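PDB 5J6Q: cell wall binding protein cwp8 from Peptoclostridium difficile, which probably anchors itself in the cell wall through three CWB2 domains, as one of the surface proteins associated with the bacterial S-layer. Local coordinates for residues L464-G469 with D479-I484; D414-A419 with E456-G461; E491-E496 with I506-A511. One frame throughout, in Å; residues are numbered along the deposited sequence.

Interaction 1. Residues L464-G469 with D479-I484; sequences LEIVGG and DKLVDI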
loop_
_atom_site.group_PDB
_atom_site.type_symbol
_atom_site.label_atom_id
_atom_site.label_comp_id
_atom_site.label_asym_id
_atom_site.label_seq_id
_atom_site.Cartn_x
_atom_site.Cartn_y
_atom_site.Cartn_z
ATOM N N LEU A 464 -14.677 43.645 -9.452
ATOM C CA LEU A 464 -14.959 42.916 -8.239
ATOM C C LEU A 464 -15.974 41.769 -8.397
ATOM O O LEU A 464 -16.817 41.767 -9.292
ATOM C CB LEU A 464 -15.473 43.954 -7.199
ATOM C CG LEU A 464 -14.537 45.160 -7.018
ATOM C CD1 LEU A 464 -15.262 46.391 -6.429
ATOM C CD2 LEU A 464 -13.395 44.732 -6.121
ATOM N N GLU A 465 -15.878 40.781 -7.514
ATOM C CA GLU A 465 -16.793 39.632 -7.518
ATOM C C GLU A 465 -17.131 39.339 -6.066
ATOM O O GLU A 465 -16.255 39.415 -5.205
ATOM C CB GLU A 465 -16.150 38.413 -8.211
ATOM C CG GLU A 465 -17.043 37.181 -8.243
ATOM C CD GLU A 465 -17.622 36.874 -9.633
ATOM O OE1 GLU A 465 -18.854 36.798 -9.736
ATOM O OE2 GLU A 465 -16.866 36.700 -10.610
ATOM N N ILE A 466 -18.399 39.060 -5.789
ATOM C CA ILE A 466 -18.822 38.745 -4.431
ATOM C C ILE A 466 -19.055 37.243 -4.290
ATOM O O ILE A 466 -19.606 36.640 -5.216
ATOM C CB ILE A 466 -20.107 39.513 -4.096
ATOM C CG1 ILE A 466 -19.955 40.997 -4.505
ATOM C CG2 ILE A 466 -20.364 39.389 -2.603
ATOM C CD1 ILE A 466 -21.116 41.894 -4.050
ATOM N N VAL A 467 -18.659 36.662 -3.143
ATOM C CA VAL A 467 -18.805 35.225 -2.877
ATOM C C VAL A 467 -19.540 35.111 -1.537
ATOM O O VAL A 467 -18.993 35.432 -0.493
ATOM C CB VAL A 467 -17.435 34.453 -2.882
ATOM C CG1 VAL A 467 -17.670 32.950 -2.605
ATOM C CG2 VAL A 467 -16.742 34.590 -4.237
ATOM N N GLY A 468 -20.793 34.644 -1.573
ATOM C CA GLY A 468 -21.601 34.552 -0.362
ATOM C C GLY A 468 -22.975 35.161 -0.683
ATOM O O GLY A 468 -23.109 35.964 -1.608
ATOM N N GLY A 469 -23.991 34.751 0.050
ATOM C CA GLY A 469 -25.337 35.275 -0.135
ATOM C C GLY A 469 -25.494 36.635 0.538
ATOM O O GLY A 469 -24.560 37.157 1.154
ATOM N N ASP A 479 -24.281 47.387 -3.516
ATOM C CA ASP A 479 -24.571 48.634 -4.212
ATOM C C ASP A 479 -23.337 49.532 -4.263
ATOM O O ASP A 479 -23.053 50.099 -5.315
ATOM C CB ASP A 479 -25.733 49.350 -3.523
ATOM C CG ASP A 479 -27.051 48.633 -3.735
ATOM O OD1 ASP A 479 -27.231 48.018 -4.812
ATOM O OD2 ASP A 479 -27.896 48.684 -2.833
ATOM N N LYS A 480 -22.601 49.651 -3.140
ATOM C CA LYS A 480 -21.381 50.460 -3.096
ATOM C C LYS A 480 -20.270 49.896 -4.011
ATOM O O LYS A 480 -19.435 50.653 -4.502
ATOM C CB LYS A 480 -20.858 50.522 -1.654
ATOM N N LEU A 481 -20.267 48.575 -4.238
ATOM C CA LEU A 481 -19.265 47.908 -5.067
ATOM C C LEU A 481 -19.516 48.197 -6.532
ATOM O O LEU A 481 -18.582 48.534 -7.254
ATOM C CB LEU A 481 -19.304 46.395 -4.826
ATOM C CG LEU A 481 -18.152 45.861 -3.988
ATOM C CD1 LEU A 481 -18.175 46.473 -2.604
ATOM C CD2 LEU A 481 -18.273 44.361 -3.881
ATOM N N VAL A 482 -20.773 48.061 -6.974
ATOM C CA VAL A 482 -21.146 48.342 -8.357
ATOM C C VAL A 482 -20.742 49.782 -8.688
ATOM O O VAL A 482 -20.362 50.081 -9.820
ATOM C CB VAL A 482 -22.669 48.121 -8.524
ATOM C CG1 VAL A 482 -23.099 48.410 -9.956
ATOM C CG2 VAL A 482 -23.035 46.690 -8.143
ATOM N N ASP A 483 -20.822 50.665 -7.683
ATOM C CA ASP A 483 -20.448 52.072 -7.810
ATOM C C ASP A 483 -18.938 52.241 -8.073
ATOM O O ASP A 483 -18.562 52.964 -8.995
ATOM C CB ASP A 483 -20.833 52.820 -6.521
ATOM C CG ASP A 483 -20.701 54.325 -6.631
ATOM O OD1 ASP A 483 -21.688 54.978 -7.031
ATOM O OD2 ASP A 483 -19.615 54.851 -6.309
ATOM N N ILE A 484 -18.079 51.578 -7.274
ATOM C CA ILE A 484 -16.630 51.693 -7.433
ATOM C C ILE A 484 -16.058 50.696 -8.445
ATOM O O ILE A 484 -14.857 50.712 -8.702
ATOM C CB ILE A 484 -15.969 51.525 -6.046
ATOM C CG1 ILE A 484 -16.274 50.134 -5.458
ATOM C CG2 ILE A 484 -16.473 52.621 -5.118
ATOM C CD1 ILE A 484 -15.558 49.873 -4.137
#
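L481 pushes its isobutyl group between L464 and I466, two side chains that leave strand 464-467 on the same side. Against L464 it stands at about a right angle, so that a methyl meets a branch point: L464 CD1 lies 3.8 Å from L481 CG. Against I466 the approach is more slanting, and L481 CD2 lies alongside the outer end of the isoleucine, 3.8 Å from both I466 CG1 and I466 CD1. The strand and the helix segment run nearly antiparallel, at 161°, with their axes 9.5 Å apart. This is the first half of a beta-alpha-beta crossover, in which strand 463-467 passes through helix 475-484 to strand 491-493, its parallel neighbour in the sheet of a CWB2 domain. I484, one helical turn after L481, reaches L464 from another side. Its CG1 sits between the backbone N and the carbonyl carbon (chi1 62°), which swings the chain in until I484 CG1 is 4.0 Å from L464 CD1, again crossing L464 almost perpendicularly. The isoleucine is poorly ordered, which makes its outer position less certain. V421 and L451 also touch L481, while V473 and V490 lie against I466.

Interaction 2. Residues D414-A419 with E456-G461; sequences DTFKTA and EKLLKG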
loop_
_atom_site.group_PDB
_atom_site.type_symbol
_atom_site.label_atom_id
_atom_site.label_comp_id
_atom_site.label_asym_id
_atom_site.label_seq_id
_atom_site.Cartn_x
_atom_site.Cartn_y
_atom_site.Cartn_z
ATOM N N ASP A 414 -0.434 46.097 -6.380
ATOM C CA ASP A 414 -1.627 46.796 -6.871
ATOM C C ASP A 414 -1.894 46.607 -8.368
ATOM O O ASP A 414 -2.886 47.112 -8.880
ATOM C CB ASP A 414 -1.477 48.295 -6.601
ATOM C CG ASP A 414 -0.132 48.832 -7.049
ATOM O OD1 ASP A 414 0.620 49.328 -6.189
ATOM O OD2 ASP A 414 0.171 48.742 -8.267
ATOM N N THR A 415 -1.024 45.894 -9.068
ATOM C CA THR A 415 -1.158 45.660 -10.501
ATOM C C THR A 415 -2.261 44.647 -10.830
ATOM O O THR A 415 -2.393 44.238 -11.990
ATOM C CB THR A 415 0.192 45.165 -11.011
ATOM O OG1 THR A 415 0.664 44.161 -10.102
ATOM C CG2 THR A 415 1.216 46.288 -11.096
ATOM N N PHE A 416 -3.060 44.264 -9.818
ATOM C CA PHE A 416 -4.106 43.255 -9.989
ATOM C C PHE A 416 -5.383 43.851 -10.528
ATOM O O PHE A 416 -5.760 44.949 -10.138
ATOM C CB PHE A 416 -4.395 42.563 -8.646
ATOM C CG PHE A 416 -4.877 43.520 -7.586
ATOM C CD1 PHE A 416 -6.229 43.751 -7.402
ATOM C CD2 PHE A 416 -3.981 44.183 -6.770
ATOM C CE1 PHE A 416 -6.671 44.626 -6.423
ATOM C CE2 PHE A 416 -4.424 45.057 -5.790
ATOM C CZ PHE A 416 -5.766 45.273 -5.623
ATOM N N LYS A 417 -6.061 43.120 -11.406
ATOM C CA LYS A 417 -7.314 43.609 -12.017
ATOM C C LYS A 417 -8.573 42.996 -11.395
ATOM O O LYS A 417 -9.694 43.331 -11.783
ATOM C CB LYS A 417 -7.307 43.296 -13.526
ATOM C CG LYS A 417 -7.775 41.879 -13.853
ATOM C CD LYS A 417 -8.707 41.834 -15.055
ATOM C CE LYS A 417 -9.864 42.797 -14.910
ATOM N NZ LYS A 417 -11.168 42.090 -14.817
ATOM N N THR A 418 -8.394 42.091 -10.443
ATOM C CA THR A 418 -9.523 41.436 -9.809
ATOM C C THR A 418 -9.412 41.446 -8.296
ATOM O O THR A 418 -8.311 41.461 -7.714
ATOM C CB THR A 418 -9.634 39.988 -10.339
ATOM O OG1 THR A 418 -10.290 39.186 -9.369
ATOM C CG2 THR A 418 -8.277 39.357 -10.609
ATOM N N ALA A 419 -10.578 41.472 -7.655
ATOM C CA ALA A 419 -10.644 41.420 -6.216
ATOM C C ALA A 419 -11.956 40.725 -5.813
ATOM O O ALA A 419 -12.948 40.788 -6.544
ATOM C CB ALA A 419 -10.552 42.798 -5.631
ATOM N N GLU A 456 -12.882 50.423 0.032
ATOM C CA GLU A 456 -13.373 51.076 -1.173
ATOM C C GLU A 456 -12.218 51.697 -1.961
ATOM O O GLU A 456 -12.246 51.707 -3.190
ATOM C CB GLU A 456 -14.386 52.161 -0.778
ATOM C CG GLU A 456 -15.058 52.816 -1.968
ATOM C CD GLU A 456 -16.220 53.702 -1.563
ATOM O OE1 GLU A 456 -16.981 53.311 -0.652
ATOM O OE2 GLU A 456 -16.368 54.789 -2.160
ATOM N N LYS A 457 -11.205 52.207 -1.252
ATOM C CA LYS A 457 -10.048 52.836 -1.883
ATOM C C LYS A 457 -9.185 51.805 -2.611
ATOM O O LYS A 457 -8.555 52.126 -3.609
ATOM C CB LYS A 457 -9.211 53.560 -0.815
ATOM C CG LYS A 457 -8.037 54.341 -1.391
ATOM C CD LYS A 457 -7.133 54.864 -0.281
ATOM N N LEU A 458 -9.158 50.571 -2.123
ATOM C CA LEU A 458 -8.348 49.532 -2.742
ATOM C C LEU A 458 -9.049 48.911 -3.944
ATOM O O LEU A 458 -8.381 48.409 -4.845
ATOM C CB LEU A 458 -8.053 48.450 -1.694
ATOM C CG LEU A 458 -6.831 47.583 -1.979
ATOM C CD1 LEU A 458 -5.636 48.427 -2.378
ATOM C CD2 LEU A 458 -6.496 46.805 -0.732
ATOM N N LEU A 459 -10.386 48.954 -3.970
ATOM C CA LEU A 459 -11.150 48.340 -5.050
ATOM C C LEU A 459 -11.737 49.335 -6.059
ATOM O O LEU A 459 -12.273 48.911 -7.084
ATOM C CB LEU A 459 -12.270 47.516 -4.402
ATOM C CG LEU A 459 -11.792 46.627 -3.248
ATOM C CD1 LEU A 459 -12.944 45.829 -2.679
ATOM C CD2 LEU A 459 -10.715 45.683 -3.739
ATOM N N LYS A 460 -11.633 50.644 -5.785
ATOM C CA LYS A 460 -12.164 51.661 -6.687
ATOM C C LYS A 460 -11.415 51.672 -8.018
ATOM O O LYS A 460 -10.297 52.181 -8.097
ATOM C CB LYS A 460 -12.077 53.050 -6.032
ATOM C CG LYS A 460 -12.663 54.152 -6.907
ATOM C CD LYS A 460 -12.478 55.521 -6.274
ATOM C CE LYS A 460 -12.917 56.615 -7.215
ATOM N NZ LYS A 460 -12.460 57.953 -6.750
ATOM N N GLY A 461 -12.026 51.102 -9.060
ATOM C CA GLY A 461 -11.403 51.095 -10.375
ATOM C C GLY A 461 -11.159 49.690 -10.880
ATOM O O GLY A 461 -11.005 49.464 -12.078
#
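A419 and L459 form the tight half of this contact. The strand residue points its methyl group at the helix, and A419 CB comes to 3.5 Å from L459 CD2, closer than carbon atoms usually pack. The leucine supplies the reach: its CG lies opposite the carbonyl carbon (chi1 -47°), and from there one branch extends to the small alanine. Both residues are buried. L464 touches the pair from the adjoining strand and I484 packs on L459, while the backbone of A419 is held by hydrogen bonds to E463 and E465.

The other half is looser. F416, in the loop before the strand, has its ring carried towards the helix by a chi1 of 61°, yet only the far end of the ring arrives: F416 CZ is 4.4 Å from L458 CG. The same CZ stands 4.2 Å from L458 O, a carbonyl that also accepts a hydrogen bond from K462 NZ. P443 and K462 pack on the phenyl group as well.

In topological terms, strand 418-423 is an inner strand of a four-stranded parallel sheet, and helix 453-459 belongs to the crossover connecting its two neighbours, strands 444-447 and 463-467. The helix therefore lies against the strand that its own connection skips, and A419 is one of the points where the two touch.

After L459 the helix ends. K460 is the first residue to depart from helical backbone angles, and G461 follows with a positive phi of 119°, a conformation that calls for glycine; its N bonds to the backbone of I484. Residues flanking the tight part, such as D414 and K460, are exposed, and K417 pairs with E463 by a salt bridge.

Interaction 3. Residues E491-E496 with I506-A511; sequences ERLAGE and INKYYA
The ionic part of the contact joins E491 to K508, whose side chains come from opposite directions and meet at the solvent-exposed side of the contact. One carboxylate oxygen does most of the work: E491 OE2 lies 2.5 Å from K508 NZ, whereas E491 OE1 is 3.4 Å from the same nitrogen. The salt bridge is clear in kind, but its short length is doubtful because E491 is poorly ordered. Both chains have to stretch to meet. E491 is extended, with CG opposite the backbone N (chi1 -173°), and K508 is extended as far as CE before it bends at its last torsion (chi4 128°) to bring the ammonium group round. E465 OE2 forms a second, long and weak ion pair with K508 NZ, so that the lysine probably eases the closeness of two glutamates.

The apolar part lies deeper and centres on L493, which splits its two methyl groups between successive residues of the helix. L493 CD1 rests 3.7 Å from K508 CD, against the aliphatic stem of the lysine, and L493 CD2 approaches Y509 CE1 at 4.2 Å.

Within the helix, the stem also partly covers the tyrosine: K508 CG sits over the centre of one ring face of Y509, 4.0 Å above its plane. The lysine stem thus touches both the leucine and the phenol ring, and Y509 OH makes a weak hydrogen bond to E465.

Strand 491-493 is an edge strand of its parallel sheet, bonded through its backbone to strand 463-467. Helix 498-509, which follows it, leads on to strand 516-519 of another sheet, with I433 and helix 434-438 against Y509 and helix 556-565 touching N507.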
loop_
_atom_site.group_PDB
_atom_site.type_symbol
_atom_site.label_atom_id
_atom_site.label_comp_id
_atom_site.label_asym_id
_atom_site.label_seq_id
_atom_site.Cartn_x
_atom_site.Cartn_y
_atom_site.Cartn_z
ATOM N N GLU A 491 -20.884 40.641 -10.231
ATOM C CA GLU A 491 -21.585 39.374 -10.105
ATOM C C GLU A 491 -21.400 38.812 -8.687
ATOM O O GLU A 491 -20.403 39.100 -8.014
ATOM C CB GLU A 491 -21.050 38.378 -11.147
ATOM C CG GLU A 491 -21.833 37.078 -11.223
ATOM C CD GLU A 491 -21.309 36.154 -12.313
ATOM O OE1 GLU A 491 -21.525 34.929 -12.213
ATOM O OE2 GLU A 491 -20.679 36.655 -13.274
ATOM N N ARG A 492 -22.379 38.035 -8.242
ATOM C CA ARG A 492 -22.382 37.380 -6.955
ATOM C C ARG A 492 -22.490 35.858 -7.195
ATOM O O ARG A 492 -23.380 35.419 -7.907
ATOM C CB ARG A 492 -23.579 37.907 -6.138
ATOM C CG ARG A 492 -23.954 37.043 -4.927
ATOM C CD ARG A 492 -25.237 37.563 -4.243
ATOM N NE ARG A 492 -25.194 38.981 -3.860
ATOM C CZ ARG A 492 -24.822 39.424 -2.655
ATOM N NH1 ARG A 492 -24.846 40.723 -2.378
ATOM N NH2 ARG A 492 -24.422 38.566 -1.718
ATOM N N LEU A 493 -21.564 35.082 -6.661
ATOM C CA LEU A 493 -21.596 33.612 -6.720
ATOM C C LEU A 493 -22.147 33.204 -5.307
ATOM O O LEU A 493 -21.448 33.433 -4.327
ATOM C CB LEU A 493 -20.176 32.988 -6.949
ATOM C CG LEU A 493 -19.889 32.500 -8.362
ATOM C CD1 LEU A 493 -20.051 33.582 -9.446
ATOM C CD2 LEU A 493 -18.475 32.037 -8.383
ATOM N N ALA A 494 -23.349 32.606 -5.215
ATOM C CA ALA A 494 -23.933 32.288 -3.938
ATOM C C ALA A 494 -24.893 31.126 -4.055
ATOM O O ALA A 494 -25.884 31.246 -4.754
ATOM C CB ALA A 494 -24.684 33.530 -3.423
ATOM N N GLY A 495 -24.599 29.988 -3.424
ATOM C CA GLY A 495 -25.538 28.880 -3.441
ATOM C C GLY A 495 -26.265 28.844 -2.110
ATOM O O GLY A 495 -25.903 29.556 -1.196
ATOM N N GLU A 496 -27.287 28.017 -1.994
ATOM C CA GLU A 496 -28.057 27.837 -0.782
ATOM C C GLU A 496 -27.156 27.395 0.383
ATOM O O GLU A 496 -27.430 27.733 1.527
ATOM C CB GLU A 496 -29.129 26.745 -1.034
ATOM C CG GLU A 496 -29.916 26.350 0.203
ATOM C CD GLU A 496 -30.711 25.073 -0.001
ATOM O OE1 GLU A 496 -30.638 24.187 0.878
ATOM O OE2 GLU A 496 -31.409 24.957 -1.037
ATOM N N ILE A 506 -16.614 26.405 -9.152
ATOM C CA ILE A 506 -16.052 25.439 -10.079
ATOM C C ILE A 506 -16.704 25.640 -11.476
ATOM O O ILE A 506 -15.997 25.651 -12.499
ATOM C CB ILE A 506 -16.216 23.967 -9.591
ATOM C CG1 ILE A 506 -15.282 23.600 -8.383
ATOM C CG2 ILE A 506 -15.855 23.075 -10.795
ATOM C CD1 ILE A 506 -15.890 22.474 -7.405
ATOM N N ASN A 507 -18.048 25.870 -11.527
ATOM C CA ASN A 507 -18.692 25.995 -12.863
ATOM C C ASN A 507 -18.194 27.240 -13.593
ATOM O O ASN A 507 -18.062 27.259 -14.801
ATOM C CB ASN A 507 -20.174 26.105 -12.697
ATOM C CG ASN A 507 -21.042 26.158 -13.967
ATOM O OD1 ASN A 507 -20.983 25.304 -14.876
ATOM N ND2 ASN A 507 -21.945 27.090 -14.059
ATOM N N LYS A 508 -17.923 28.256 -12.854
ATOM C CA LYS A 508 -17.526 29.487 -13.482
ATOM C C LYS A 508 -16.078 29.574 -13.891
ATOM O O LYS A 508 -15.791 30.073 -14.971
ATOM C CB LYS A 508 -17.822 30.664 -12.558
ATOM C CG LYS A 508 -17.432 31.990 -13.268
ATOM C CD LYS A 508 -17.927 33.281 -12.414
ATOM C CE LYS A 508 -17.367 34.508 -13.115
ATOM N NZ LYS A 508 -18.431 35.488 -13.389
ATOM N N TYR A 509 -15.174 29.063 -13.095
ATOM C CA TYR A 509 -13.809 29.280 -13.450
ATOM C C TYR A 509 -12.960 28.127 -13.908
ATOM O O TYR A 509 -11.804 28.434 -14.226
ATOM C CB TYR A 509 -13.104 29.776 -12.201
ATOM C CG TYR A 509 -13.620 31.124 -11.732
ATOM C CD1 TYR A 509 -14.258 31.253 -10.505
ATOM C CD2 TYR A 509 -13.408 32.272 -12.478
ATOM C CE1 TYR A 509 -14.661 32.495 -10.021
ATOM C CE2 TYR A 509 -13.784 33.531 -11.998
ATOM C CZ TYR A 509 -14.402 33.633 -10.770
ATOM O OH TYR A 509 -14.724 34.852 -10.264
ATOM N N TYR A 510 -13.461 26.863 -13.948
ATOM C CA TYR A 510 -12.469 25.840 -14.138
ATOM C C TYR A 510 -12.647 24.956 -15.307
ATOM O O TYR A 510 -12.056 23.881 -15.317
ATOM C CB TYR A 510 -12.389 24.998 -12.838
ATOM C CG TYR A 510 -11.655 25.772 -11.754
ATOM C CD1 TYR A 510 -12.351 26.402 -10.733
ATOM C CD2 TYR A 510 -10.266 25.868 -11.774
ATOM C CE1 TYR A 510 -11.664 27.122 -9.751
ATOM C CE2 TYR A 510 -9.578 26.579 -10.815
ATOM C CZ TYR A 510 -10.298 27.216 -9.782
ATOM O OH TYR A 510 -9.617 27.925 -8.828
ATOM N N ALA A 511 -13.410 25.404 -16.342
ATOM C CA ALA A 511 -13.568 24.621 -17.532
ATOM C C ALA A 511 -12.119 24.276 -18.030
ATOM O O ALA A 511 -11.232 25.144 -17.979
ATOM C CB ALA A 511 -14.344 25.444 -18.605
#

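In the fold
All three contacts belong to one four-stranded parallel sheet, in the order 444-447, 418-423, 463-467, 491-493, and each packs a helix against a strand or the loop leading into it. Along the chain they follow in series: interaction 2, then interaction 1, then interaction 3. The centres of interactions 1 and 2 lie about 12 Å apart and those of 1 and 3 about 15 Å, with direct contact in both cases; interactions 2 and 3, about 21 Å apart, do not touch. Interaction 1 thus stands between the others, through strand 463-467. Helix 498-509 then leads to the sheet containing strand 516-519, consistent with a wall-anchoring module of consecutive CWB2 regions.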